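Local coordinates for insecticidal crystal protein Cry7Cal (Bacillus thuringiensis, PDB 5ZI1) that acts as an insecticidal toxin against the locust Locusta migratoria manilensis, probably by binding receptors and, like its three-domain relatives, making pores in gut-cell membranes, at residues Thr250-Phe254 with His430-Ser436; Pro257-Thr261 with Ser359-Ala363; Leu343-Phe347 with Asp390-Phe394; Asp353-Ser359 with Leu375-Ile381; Ile381-Leu387 with Glu419-Gly423. One frame throughout, in Å; residues are numbered along the deposited sequence.

Interaction 1 of 5, residues Thr250-Phe254 with His430-Ser436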
# COMPACT_ATOMS: atom_id res chain seq x y z
N THR A 250 -4.58 -2.22 1.36
CA THR A 250 -5.52 -2.65 0.34
C THR A 250 -5.31 -1.97 -1.01
O THR A 250 -6.11 -2.19 -1.92
CB THR A 250 -6.94 -2.38 0.80
OG1 THR A 250 -7.09 -0.97 1.03
CG2 THR A 250 -7.24 -3.14 2.09
N ARG A 251 -4.31 -1.10 -1.14
CA ARG A 251 -4.15 -0.34 -2.36
C ARG A 251 -3.64 -1.24 -3.49
O ARG A 251 -2.86 -2.17 -3.27
CB ARG A 251 -3.19 0.83 -2.14
CG ARG A 251 -1.70 0.53 -2.21
CD ARG A 251 -1.25 -0.39 -1.11
NE ARG A 251 0.19 -0.70 -1.13
CZ ARG A 251 0.77 -1.60 -1.93
NH1 ARG A 251 0.06 -2.28 -2.83
NH2 ARG A 251 2.08 -1.79 -1.84
N GLN A 252 -4.09 -0.95 -4.71
CA GLN A 252 -3.69 -1.69 -5.90
C GLN A 252 -2.72 -0.85 -6.72
O GLN A 252 -3.01 0.31 -7.03
CB GLN A 252 -4.92 -2.05 -6.74
CG GLN A 252 -4.65 -2.79 -8.06
CD GLN A 252 -5.96 -3.16 -8.76
OE1 GLN A 252 -6.36 -4.32 -8.79
NE2 GLN A 252 -6.64 -2.16 -9.31
N ILE A 253 -1.58 -1.43 -7.10
CA ILE A 253 -0.63 -0.74 -7.95
C ILE A 253 -0.38 -1.54 -9.22
O ILE A 253 -0.60 -2.75 -9.28
CB ILE A 253 0.69 -0.45 -7.23
CG1 ILE A 253 1.29 -1.73 -6.68
CG2 ILE A 253 0.47 0.61 -6.13
CD1 ILE A 253 2.43 -1.44 -5.71
N PHE A 254 0.10 -0.83 -10.25
CA PHE A 254 0.26 -1.40 -11.59
C PHE A 254 1.71 -1.35 -12.04
O PHE A 254 2.37 -0.32 -11.91
CB PHE A 254 -0.62 -0.67 -12.61
CG PHE A 254 -2.08 -1.03 -12.48
CD1 PHE A 254 -2.86 -0.46 -11.46
CD2 PHE A 254 -2.66 -1.96 -13.34
CE1 PHE A 254 -4.20 -0.77 -11.32
CE2 PHE A 254 -4.00 -2.30 -13.20
CZ PHE A 254 -4.77 -1.71 -12.18
N HIS A 430 3.51 -9.09 -3.06
CA HIS A 430 2.39 -8.71 -3.90
C HIS A 430 1.85 -9.92 -4.64
O HIS A 430 2.54 -10.92 -4.86
CB HIS A 430 2.81 -7.60 -4.90
CG HIS A 430 3.06 -6.26 -4.25
ND1 HIS A 430 4.27 -5.91 -3.69
CD2 HIS A 430 2.24 -5.20 -4.07
CE1 HIS A 430 4.19 -4.69 -3.20
NE2 HIS A 430 2.97 -4.23 -3.41
N ARG A 431 0.58 -9.82 -5.03
CA ARG A 431 -0.12 -10.86 -5.77
C ARG A 431 -0.87 -10.20 -6.91
O ARG A 431 -1.31 -9.06 -6.79
CB ARG A 431 -1.11 -11.65 -4.87
CG ARG A 431 -2.47 -10.97 -4.75
CD ARG A 431 -3.49 -11.76 -3.98
NE ARG A 431 -3.12 -11.95 -2.57
CZ ARG A 431 -3.20 -11.00 -1.64
NH1 ARG A 431 -3.58 -9.77 -1.97
NH2 ARG A 431 -2.86 -11.28 -0.40
N LEU A 432 -1.01 -10.92 -8.02
CA LEU A 432 -1.69 -10.36 -9.17
C LEU A 432 -3.15 -10.15 -8.84
O LEU A 432 -3.79 -10.99 -8.20
CB LEU A 432 -1.55 -11.27 -10.39
CG LEU A 432 -2.09 -10.82 -11.75
CD1 LEU A 432 -1.32 -9.65 -12.35
CD2 LEU A 432 -2.01 -12.01 -12.71
N SER A 433 -3.69 -9.00 -9.25
CA SER A 433 -5.07 -8.70 -8.97
C SER A 433 -5.87 -8.22 -10.16
O SER A 433 -7.10 -8.31 -10.12
CB SER A 433 -5.18 -7.66 -7.83
OG SER A 433 -4.41 -6.48 -8.09
N TYR A 434 -5.24 -7.75 -11.23
CA TYR A 434 -6.03 -7.14 -12.28
C TYR A 434 -5.25 -7.22 -13.59
O TYR A 434 -4.03 -7.42 -13.60
CB TYR A 434 -6.39 -5.67 -11.94
CG TYR A 434 -7.61 -5.21 -12.69
CD1 TYR A 434 -8.89 -5.51 -12.23
CD2 TYR A 434 -7.50 -4.54 -13.91
CE1 TYR A 434 -10.02 -5.15 -12.93
CE2 TYR A 434 -8.63 -4.16 -14.62
CZ TYR A 434 -9.89 -4.47 -14.12
OH TYR A 434 -11.03 -4.11 -14.80
N VAL A 435 -5.98 -7.06 -14.69
CA VAL A 435 -5.37 -6.84 -16.01
C VAL A 435 -6.17 -5.76 -16.70
O VAL A 435 -7.30 -6.01 -17.14
CB VAL A 435 -5.35 -8.10 -16.89
CG1 VAL A 435 -4.48 -7.83 -18.12
CG2 VAL A 435 -4.88 -9.34 -16.10
N SER A 436 -5.60 -4.57 -16.82
CA SER A 436 -6.23 -3.51 -17.59
C SER A 436 -5.52 -3.41 -18.94
O SER A 436 -4.82 -4.34 -19.35
CB SER A 436 -6.17 -2.20 -16.80
OG SER A 436 -4.82 -1.86 -16.54
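Arg251 hands an N-H from NH2 to NE2 of His430 over 3.0 Å, and the bond is fairly straight at 162°. Guanidinium and imidazole meet edge to edge and nearly coplanar, so each group lies in the plane of the other. NH2 also forms a salt bridge with Asp228, a second partner that helps fix where the guanidinium sits, while CD1 of Ile253 packs 3.7 Å from the same NE2. Gln252, its chain extended with CG anti to the backbone N (chi1 178°), places OE1 3.0 Å from Ser433 OG. That hydroxyl also has a weak bond to Gly451 O. OE1 rests 3.4 Å from CB of Tyr434 as well. Further along, CE2 of Phe254 comes within 3.5 Å of Ser436 OG, a hydroxyl already bonded to Ala286 O; the Tyr434 hydroxyl is taken up by that of Tyr335. Strands 252-254 and 430-437 do not pair directly: strand 448-454 runs between them. Facing Gly451 on that middle strand, Ser433 and Tyr434 together make a classic beta bulge, here in one small antiparallel sheet of the toxin's middle, beta-prism domain.

Interaction 2 of 5, residues Pro257-Thr261 with Ser359-Ala363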
# COMPACT_ATOMS: atom_id res chain seq x y z
N PRO A 257 3.30 -1.04 -18.42
CA PRO A 257 2.52 -1.73 -19.46
C PRO A 257 3.38 -2.71 -20.24
O PRO A 257 4.58 -2.50 -20.44
CB PRO A 257 2.00 -0.58 -20.34
CG PRO A 257 1.97 0.65 -19.36
CD PRO A 257 3.21 0.43 -18.52
N ILE A 258 2.76 -3.82 -20.62
CA ILE A 258 3.48 -4.90 -21.33
C ILE A 258 3.40 -4.53 -22.81
O ILE A 258 2.52 -4.96 -23.55
CB ILE A 258 2.89 -6.28 -21.05
CG1 ILE A 258 2.78 -6.56 -19.55
CG2 ILE A 258 3.70 -7.36 -21.75
CD1 ILE A 258 2.04 -7.85 -19.30
N GLY A 259 4.33 -3.68 -23.24
CA GLY A 259 4.40 -3.26 -24.61
C GLY A 259 5.85 -3.24 -25.06
O GLY A 259 6.77 -3.30 -24.24
N LEU A 260 6.05 -3.18 -26.37
CA LEU A 260 7.40 -3.22 -26.91
C LEU A 260 8.12 -1.90 -26.66
O LEU A 260 7.60 -0.83 -26.98
CB LEU A 260 7.36 -3.52 -28.40
CG LEU A 260 8.73 -3.60 -29.09
CD1 LEU A 260 9.50 -4.83 -28.61
CD2 LEU A 260 8.52 -3.64 -30.59
N THR A 261 9.30 -1.97 -26.06
CA THR A 261 10.22 -0.85 -25.97
C THR A 261 11.64 -1.35 -26.19
O THR A 261 11.92 -2.56 -26.10
CB THR A 261 10.17 -0.13 -24.60
OG1 THR A 261 10.64 -1.02 -23.58
CG2 THR A 261 8.78 0.36 -24.27
N SER A 359 6.38 -12.33 -19.51
CA SER A 359 5.68 -12.00 -20.74
C SER A 359 6.66 -11.75 -21.88
O SER A 359 7.82 -11.39 -21.66
CB SER A 359 4.78 -10.77 -20.56
OG SER A 359 5.55 -9.60 -20.32
N ILE A 360 6.18 -11.96 -23.11
CA ILE A 360 6.88 -11.53 -24.32
C ILE A 360 6.05 -10.43 -24.95
O ILE A 360 4.86 -10.62 -25.23
CB ILE A 360 7.08 -12.67 -25.35
CG1 ILE A 360 7.80 -13.88 -24.75
CG2 ILE A 360 7.92 -12.16 -26.57
CD1 ILE A 360 9.27 -13.64 -24.50
N ALA A 361 6.67 -9.28 -25.18
CA ALA A 361 6.03 -8.18 -25.89
C ALA A 361 6.63 -8.06 -27.28
O ALA A 361 7.84 -8.27 -27.47
CB ALA A 361 6.18 -6.86 -25.11
N ALA A 362 5.79 -7.72 -28.25
CA ALA A 362 6.21 -7.51 -29.63
C ALA A 362 5.31 -6.44 -30.24
O ALA A 362 4.26 -6.09 -29.68
CB ALA A 362 6.15 -8.81 -30.44
N ALA A 363 5.73 -5.95 -31.40
CA ALA A 363 4.97 -4.98 -32.17
C ALA A 363 5.42 -5.03 -33.63
O ALA A 363 6.55 -5.42 -33.93
CB ALA A 363 5.13 -3.55 -31.64
O HOH W 1 3.75 -3.81 -28.01
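Ile258 is the first residue of its loop to reach the strand, and it does so with CG2, 3.2 Å from Ser359 OG. CG1 lies beside the backbone N (chi1 -53°), an arrangement that drops the CG2 methyl onto Ser359. CG2 also touches the methyl of Ala361 at 4.2 Å, and Pro448 and Leu450 pack around the same isoleucine. A weak bond from Gly259 N back to Pro257 O, 3.0 Å long, bends the chain here. At Gly259 it is the backbone that makes the contact: its carbonyl carbon sits 3.6 Å from CB of Ala361, so the loop lies right against that small side chain. Leu260 comes next; a chi1 of -180° carries its side chain along the strand until CD2 meets CB of Ala363 at 3.6 Å. Its amide has no direct partner on the strand. A water bridges instead, accepting from Leu260 N at 2.9 Å and donating to Ala362 O at 2.9 Å. Every second residue, Ser359, Ala361 and Ala363, faces the loop, and the two alanines offer only methyls, which keeps the approach close. Strand 352-365 is flanked within its sheet by strands 369-382 and 404-407, so the loop packs over a face. The arrangement is a loop with an inverse gamma turn at Ile258, packed on one sheet of the beta-prism domain.

Interaction 3 of 5, residues Leu343-Phe347 with Asp390-Phe394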
# COMPACT_ATOMS: atom_id res chain seq x y z
N LEU A 343 -8.09 -17.79 -31.01
CA LEU A 343 -7.27 -18.31 -29.92
C LEU A 343 -7.84 -17.80 -28.61
O LEU A 343 -8.42 -16.71 -28.54
CB LEU A 343 -5.80 -17.90 -30.04
CG LEU A 343 -5.10 -18.12 -31.39
CD1 LEU A 343 -3.85 -17.25 -31.51
CD2 LEU A 343 -4.75 -19.60 -31.60
N SER A 344 -7.65 -18.60 -27.56
CA SER A 344 -8.28 -18.36 -26.28
C SER A 344 -7.49 -19.09 -25.20
O SER A 344 -7.08 -20.23 -25.40
CB SER A 344 -9.73 -18.84 -26.28
OG SER A 344 -10.30 -18.74 -24.98
N HIS A 345 -7.28 -18.43 -24.07
CA HIS A 345 -6.74 -19.11 -22.91
C HIS A 345 -7.41 -18.57 -21.66
O HIS A 345 -7.66 -17.36 -21.54
CB HIS A 345 -5.22 -18.94 -22.79
CG HIS A 345 -4.60 -19.87 -21.80
ND1 HIS A 345 -4.59 -19.62 -20.44
CD2 HIS A 345 -3.98 -21.07 -21.96
CE1 HIS A 345 -3.97 -20.61 -19.81
NE2 HIS A 345 -3.59 -21.50 -20.72
N THR A 346 -7.72 -19.46 -20.74
CA THR A 346 -8.33 -19.08 -19.47
C THR A 346 -7.41 -19.53 -18.36
O THR A 346 -7.09 -20.72 -18.24
CB THR A 346 -9.73 -19.69 -19.32
OG1 THR A 346 -10.57 -19.22 -20.38
CG2 THR A 346 -10.35 -19.28 -18.00
N PHE A 347 -6.94 -18.57 -17.56
CA PHE A 347 -6.25 -18.88 -16.32
C PHE A 347 -7.28 -18.97 -15.20
O PHE A 347 -8.08 -18.05 -15.03
CB PHE A 347 -5.21 -17.81 -15.98
CG PHE A 347 -4.18 -17.52 -17.06
CD1 PHE A 347 -4.42 -16.60 -18.06
CD2 PHE A 347 -2.91 -18.09 -16.99
CE1 PHE A 347 -3.44 -16.29 -19.02
CE2 PHE A 347 -1.93 -17.78 -17.93
CZ PHE A 347 -2.19 -16.88 -18.94
N ASP A 390 1.13 -21.61 -15.11
CA ASP A 390 0.24 -21.71 -16.26
C ASP A 390 0.61 -20.63 -17.27
O ASP A 390 1.10 -19.56 -16.91
CB ASP A 390 -1.23 -21.63 -15.85
CG ASP A 390 -2.15 -22.08 -16.97
OD1 ASP A 390 -1.62 -22.67 -17.93
OD2 ASP A 390 -3.38 -21.87 -16.90
N ALA A 391 0.38 -20.93 -18.55
CA ALA A 391 0.87 -20.07 -19.61
C ALA A 391 0.07 -20.31 -20.88
O ALA A 391 -0.70 -21.26 -20.99
CB ALA A 391 2.36 -20.28 -19.85
N PHE A 392 0.23 -19.38 -21.81
CA PHE A 392 -0.15 -19.58 -23.20
C PHE A 392 0.99 -19.06 -24.05
O PHE A 392 1.65 -18.08 -23.70
CB PHE A 392 -1.48 -18.87 -23.59
CG PHE A 392 -1.47 -17.36 -23.44
CD1 PHE A 392 -0.89 -16.55 -24.41
CD2 PHE A 392 -2.09 -16.76 -22.36
CE1 PHE A 392 -0.89 -15.17 -24.29
CE2 PHE A 392 -2.10 -15.37 -22.22
CZ PHE A 392 -1.50 -14.58 -23.18
N SER A 393 1.22 -19.75 -25.16
CA SER A 393 2.27 -19.39 -26.11
C SER A 393 1.66 -19.44 -27.50
O SER A 393 1.35 -20.52 -28.00
CB SER A 393 3.47 -20.32 -26.00
OG SER A 393 4.63 -19.69 -26.51
N PHE A 394 1.43 -18.26 -28.08
CA PHE A 394 0.79 -18.13 -29.37
C PHE A 394 1.83 -17.85 -30.44
O PHE A 394 2.97 -17.47 -30.16
CB PHE A 394 -0.25 -17.02 -29.34
CG PHE A 394 -1.41 -17.30 -28.45
CD1 PHE A 394 -1.89 -18.59 -28.31
CD2 PHE A 394 -2.02 -16.27 -27.73
CE1 PHE A 394 -2.96 -18.86 -27.48
CE2 PHE A 394 -3.09 -16.53 -26.91
CZ PHE A 394 -3.57 -17.82 -26.78
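Asp390 and His345 meet across two beta-prism sheets, and the shortest sound polar bond here belongs to that aspartate. Its OD1 takes the N-H of the next residue, Ala391 N, at 2.7 Å, from well above the carboxylate plane (49° out of it). This ties the carboxylate to its own strand, while OD2 comes to the edge of the imidazole, 3.2 Å from His345 CE1. Strands 343-348 and 387-393 are edge strands of different four-stranded sheets; here, between 343-347 and 390-393, they run nearly antiparallel with axes 7.9 Å apart, and join through side chains with no hydrogen bond between them. In His345 a chi1 of -167° swings the ring across the gap, bringing NE2 to 2.9 Å from Ala391 O, though at an angle too poor for a hydrogen bond. Within its own strand the ring lies by Phe347, with ND1 over the centre of the phenyl face. Phe347 in turn meets Phe392 rim to rim, CZ to CD2 at 3.4 Å, and the three rings form an aromatic cluster. On the outward side of strand 343-348, Asn300 holds the hydroxyls of Ser344 and Thr346. At the other end of the contact Phe394 is packed on both faces: CD1 of Phe392 lies 3.3 Å above one face, toward its rim, and over the opposite face Leu343 makes a CH-pi contact, with CB 4.1 Å from the ring centroid.

Interaction 4 of 5, residues Asp353-Ser359 with Leu375-Ile381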
# COMPACT_ATOMS: atom_id res chain seq x y z
N ASP A 353 -2.20 -17.31 -4.99
CA ASP A 353 -1.44 -16.07 -5.08
C ASP A 353 -0.52 -16.21 -6.28
O ASP A 353 0.44 -16.98 -6.24
CB ASP A 353 -0.62 -15.80 -3.82
CG ASP A 353 -1.41 -15.12 -2.76
OD1 ASP A 353 -2.59 -14.76 -3.00
OD2 ASP A 353 -0.83 -14.96 -1.67
N ILE A 354 -0.81 -15.47 -7.34
CA ILE A 354 0.13 -15.30 -8.43
C ILE A 354 1.15 -14.26 -7.99
O ILE A 354 0.83 -13.07 -7.92
CB ILE A 354 -0.56 -14.88 -9.73
CG1 ILE A 354 -1.70 -15.85 -10.05
CG2 ILE A 354 0.50 -14.73 -10.87
CD1 ILE A 354 -1.23 -17.31 -10.21
N TYR A 355 2.36 -14.70 -7.68
CA TYR A 355 3.44 -13.87 -7.19
C TYR A 355 4.41 -13.42 -8.28
O TYR A 355 5.33 -12.64 -7.98
CB TYR A 355 4.21 -14.62 -6.10
CG TYR A 355 4.84 -15.92 -6.58
CD1 TYR A 355 6.08 -15.93 -7.20
CD2 TYR A 355 4.18 -17.15 -6.42
CE1 TYR A 355 6.66 -17.10 -7.66
CE2 TYR A 355 4.76 -18.33 -6.86
CZ TYR A 355 6.01 -18.29 -7.49
OH TYR A 355 6.61 -19.45 -7.92
N GLN A 356 4.26 -13.89 -9.51
CA GLN A 356 5.19 -13.52 -10.57
C GLN A 356 4.56 -13.77 -11.93
O GLN A 356 3.78 -14.71 -12.09
CB GLN A 356 6.50 -14.31 -10.46
CG GLN A 356 7.55 -13.89 -11.44
CD GLN A 356 8.81 -14.72 -11.34
OE1 GLN A 356 9.87 -14.20 -11.01
NE2 GLN A 356 8.70 -16.02 -11.65
N THR A 357 4.91 -12.93 -12.90
CA THR A 357 4.52 -13.14 -14.29
C THR A 357 5.73 -12.98 -15.19
O THR A 357 6.72 -12.32 -14.84
CB THR A 357 3.41 -12.18 -14.75
OG1 THR A 357 3.89 -10.83 -14.69
CG2 THR A 357 2.16 -12.31 -13.87
N TYR A 358 5.65 -13.62 -16.36
CA TYR A 358 6.66 -13.53 -17.42
C TYR A 358 5.90 -13.28 -18.71
O TYR A 358 4.88 -13.93 -18.96
CB TYR A 358 7.51 -14.80 -17.50
CG TYR A 358 8.40 -14.91 -18.74
CD1 TYR A 358 9.60 -14.20 -18.83
CD2 TYR A 358 8.04 -15.71 -19.81
CE1 TYR A 358 10.41 -14.28 -19.94
CE2 TYR A 358 8.85 -15.82 -20.94
CZ TYR A 358 10.03 -15.10 -21.00
OH TYR A 358 10.83 -15.21 -22.11
N SER A 359 6.38 -12.33 -19.51
CA SER A 359 5.68 -12.00 -20.74
C SER A 359 6.66 -11.75 -21.88
O SER A 359 7.82 -11.39 -21.66
CB SER A 359 4.78 -10.77 -20.56
OG SER A 359 5.55 -9.60 -20.32
N LEU A 375 2.90 -14.32 -25.47
CA LEU A 375 3.15 -15.25 -24.38
C LEU A 375 3.02 -14.53 -23.03
O LEU A 375 3.55 -13.43 -22.85
CB LEU A 375 4.53 -15.89 -24.54
CG LEU A 375 4.96 -16.88 -23.46
CD1 LEU A 375 5.93 -17.88 -24.08
CD2 LEU A 375 5.62 -16.22 -22.25
N LEU A 376 2.31 -15.18 -22.10
CA LEU A 376 2.15 -14.72 -20.73
C LEU A 376 2.12 -15.95 -19.83
O LEU A 376 1.26 -16.81 -20.00
CB LEU A 376 0.86 -13.91 -20.56
CG LEU A 376 0.50 -13.32 -19.18
CD1 LEU A 376 1.45 -12.21 -18.81
CD2 LEU A 376 -0.92 -12.82 -19.18
N ARG A 377 3.06 -16.03 -18.90
CA ARG A 377 3.19 -17.15 -17.98
C ARG A 377 3.00 -16.65 -16.55
O ARG A 377 3.64 -15.67 -16.14
CB ARG A 377 4.57 -17.80 -18.15
CG ARG A 377 4.89 -18.99 -17.29
CD ARG A 377 6.38 -19.30 -17.35
NE ARG A 377 6.81 -19.43 -18.74
CZ ARG A 377 7.97 -18.98 -19.22
NH1 ARG A 377 8.26 -19.17 -20.49
NH2 ARG A 377 8.83 -18.35 -18.43
N LEU A 378 2.13 -17.31 -15.80
CA LEU A 378 1.85 -16.95 -14.41
C LEU A 378 2.47 -17.98 -13.47
O LEU A 378 2.40 -19.19 -13.73
CB LEU A 378 0.35 -16.86 -14.13
CG LEU A 378 -0.59 -16.02 -15.00
CD1 LEU A 378 -1.85 -15.72 -14.21
CD2 LEU A 378 0.08 -14.76 -15.47
N TYR A 379 3.04 -17.49 -12.37
CA TYR A 379 3.58 -18.32 -11.30
C TYR A 379 2.72 -18.15 -10.06
O TYR A 379 2.56 -17.02 -9.56
CB TYR A 379 5.02 -17.94 -10.98
CG TYR A 379 6.02 -18.06 -12.11
CD1 TYR A 379 6.03 -17.13 -13.16
CD2 TYR A 379 6.98 -19.07 -12.11
CE1 TYR A 379 6.96 -17.22 -14.18
CE2 TYR A 379 7.92 -19.16 -13.15
CZ TYR A 379 7.90 -18.24 -14.18
OH TYR A 379 8.83 -18.33 -15.21
N GLY A 380 2.20 -19.26 -9.53
CA GLY A 380 1.25 -19.21 -8.44
C GLY A 380 1.62 -20.14 -7.30
O GLY A 380 2.43 -21.05 -7.44
N ILE A 381 0.99 -19.89 -6.15
CA ILE A 381 1.14 -20.75 -4.98
C ILE A 381 -0.18 -20.73 -4.24
O ILE A 381 -0.79 -19.68 -4.07
CB ILE A 381 2.31 -20.30 -4.08
CG1 ILE A 381 2.54 -21.33 -2.96
CG2 ILE A 381 2.09 -18.86 -3.52
CD1 ILE A 381 3.73 -21.03 -2.05
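Gln356 lays its amide over the ring of Tyr379, NE2 sitting 3.1 Å above the centre of the face with the two planes steeply inclined. The Arg377 guanidinium lies almost parallel to the Tyr358 ring (13° between planes) but offset, NH2 3.1 Å from CD2. CB of Tyr379 makes a CH-pi contact with Tyr355, 4.0 Å from its ring centroid. On the other sheet face the methyls Thr357 CG2 and Leu378 CD2 touch at 3.6 Å.

Farther out, Arg377 NH2 donates to Tyr379 OH at 3.2 Å; that hydroxyl also bonds with Tyr407 OH, while Ser409 holds Gln356 OE1. At the end of the pairing Asp353 is held by Arg431 and Tyr428. Tyr358 with Arg377 and Asp353 with Ile381 each exchange two backbone bonds; between them, at Tyr379, the register shifts by one: its carbonyl accepts from Tyr355 N, yet the amide donates to Gln356 O at 2.9 Å. This is a classic beta bulge in the antiparallel hairpin of strands 352-365 and 369-382.

Interaction 5 of 5, residues Ile381-Leu387 with Glu419-Gly423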
# COMPACT_ATOMS: atom_id res chain seq x y z
N ILE A 381 0.99 -19.89 -6.15
CA ILE A 381 1.14 -20.75 -4.98
C ILE A 381 -0.18 -20.73 -4.24
O ILE A 381 -0.79 -19.68 -4.07
CB ILE A 381 2.31 -20.30 -4.08
CG1 ILE A 381 2.54 -21.33 -2.96
CG2 ILE A 381 2.09 -18.86 -3.52
CD1 ILE A 381 3.73 -21.03 -2.05
N ASN A 382 -0.64 -21.89 -3.80
CA ASN A 382 -1.95 -21.93 -3.16
C ASN A 382 -1.80 -22.16 -1.66
O ASN A 382 -0.70 -22.34 -1.14
CB ASN A 382 -2.86 -22.98 -3.82
CG ASN A 382 -2.52 -24.43 -3.46
OD1 ASN A 382 -1.63 -24.72 -2.65
ND2 ASN A 382 -3.25 -25.36 -4.08
N SER A 383 -2.95 -22.16 -0.98
CA SER A 383 -2.98 -22.21 0.48
C SER A 383 -2.27 -23.44 1.04
O SER A 383 -1.85 -23.42 2.20
CB SER A 383 -4.42 -22.18 0.96
OG SER A 383 -5.27 -22.48 -0.13
N SER A 384 -2.12 -24.50 0.24
CA SER A 384 -1.37 -25.67 0.66
C SER A 384 0.13 -25.55 0.41
O SER A 384 0.86 -26.50 0.68
CB SER A 384 -1.91 -26.91 -0.06
OG SER A 384 -3.33 -26.93 -0.03
N ASN A 385 0.59 -24.40 -0.11
CA ASN A 385 1.99 -24.14 -0.46
C ASN A 385 2.45 -24.95 -1.67
O ASN A 385 3.64 -25.25 -1.80
CB ASN A 385 2.95 -24.40 0.71
CG ASN A 385 2.51 -23.74 2.00
OD1 ASN A 385 2.20 -22.54 2.03
ND2 ASN A 385 2.46 -24.52 3.07
N VAL A 386 1.55 -25.30 -2.57
CA VAL A 386 1.95 -26.05 -3.75
C VAL A 386 2.13 -25.07 -4.91
O VAL A 386 1.22 -24.31 -5.26
CB VAL A 386 0.97 -27.20 -4.06
CG1 VAL A 386 0.69 -27.97 -2.80
CG2 VAL A 386 -0.34 -26.72 -4.63
N LEU A 387 3.34 -25.05 -5.47
CA LEU A 387 3.61 -24.19 -6.62
C LEU A 387 2.84 -24.66 -7.84
O LEU A 387 2.69 -25.86 -8.09
CB LEU A 387 5.10 -24.17 -6.93
CG LEU A 387 5.98 -23.64 -5.81
CD1 LEU A 387 7.41 -23.57 -6.27
CD2 LEU A 387 5.48 -22.26 -5.38
N GLU A 419 11.25 -24.19 -0.26
CA GLU A 419 9.90 -24.70 -0.07
C GLU A 419 9.00 -23.51 0.24
O GLU A 419 8.75 -23.20 1.42
CB GLU A 419 9.86 -25.75 1.04
CG GLU A 419 10.83 -26.90 0.84
CD GLU A 419 10.11 -28.19 0.49
OE1 GLU A 419 8.90 -28.14 0.20
OE2 GLU A 419 10.76 -29.26 0.52
N PRO A 420 8.54 -22.79 -0.78
CA PRO A 420 7.84 -21.53 -0.53
C PRO A 420 6.55 -21.73 0.24
O PRO A 420 5.93 -22.80 0.21
CB PRO A 420 7.58 -20.99 -1.94
CG PRO A 420 8.68 -21.58 -2.77
CD PRO A 420 8.84 -22.98 -2.21
N ILE A 421 6.13 -20.67 0.93
CA ILE A 421 5.00 -20.68 1.85
C ILE A 421 4.01 -19.61 1.41
O ILE A 421 4.35 -18.42 1.36
CB ILE A 421 5.44 -20.46 3.31
CG1 ILE A 421 6.57 -21.42 3.69
CG2 ILE A 421 4.25 -20.57 4.27
CD1 ILE A 421 7.21 -21.12 5.03
N TYR A 422 2.78 -20.04 1.11
CA TYR A 422 1.66 -19.14 0.84
C TYR A 422 1.50 -18.09 1.94
O TYR A 422 1.38 -18.43 3.12
CB TYR A 422 0.38 -19.98 0.73
CG TYR A 422 -0.90 -19.25 0.44
CD1 TYR A 422 -1.29 -18.99 -0.87
CD2 TYR A 422 -1.76 -18.86 1.47
CE1 TYR A 422 -2.49 -18.35 -1.15
CE2 TYR A 422 -2.97 -18.21 1.20
CZ TYR A 422 -3.32 -17.96 -0.11
OH TYR A 422 -4.51 -17.32 -0.39
N GLY A 423 1.49 -16.82 1.54
CA GLY A 423 1.23 -15.74 2.45
C GLY A 423 2.46 -15.12 3.08
O GLY A 423 2.33 -14.09 3.75
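Tyr422 and Asn385 owe their meeting with the opposite segment to their first torsions. With chi1 at -179°, Tyr422 swings its ring clear of its own backbone N and lays it flat against the chain at Ser383, whose CA makes a CH-pi contact 3.7 Å from the ring centroid. Asn385 turns CG away from its carbonyl carbon (chi1 -49°), which brings OD1 to 2.7 Å from Tyr422 N, a hydrogen bond with an N-H...O angle of 146°. At the ring edge, CD1 of Tyr422 lies 3.3 Å from Ile381 O. CD1 of Ile381 packs on Pro420, 3.9 Å from its CB, and Leu387 CD2 borders the same proline. The loop with Pro420 is itself braced by Glu427, which accepts from Ile421 N. What shapes the other partner is Asn382: its OD1 is gripped from opposite faces of its amide plane by Ser384 N at 2.9 Å and Val386 N at 3.2 Å, while the backbone O of Asn382 takes Asn385 N at 2.6 Å. This is an Asx turn combined with a type I beta turn, joining strands 369-382 and 387-393.

How the interactions relate
From the N terminus, residues 250-254 open interaction 1, whose long loop closes only at 430-436 and encloses all the others. After a gap of two residues, 257-261 starts interaction 2, closed at 359-363. Before that, 343-347 opens interaction 3 and 353-359 opens interaction 4, so interaction 2 crosses both. Interaction 4 closes at 375-381, within the span of interaction 3, and shares Ser359 with interaction 2. Ile381 passes the chain on to interaction 5, which crosses interaction 3 and closes at 419-423. Interactions 1 and 4 touch through Leu432 N to Ile354 O. Tied together are the three-stranded sheet (1), a loop and the 352-365 sheet (2), two sheets at their edge strands (3), the hairpin (4), and its following turn with the 419-423 loop (5).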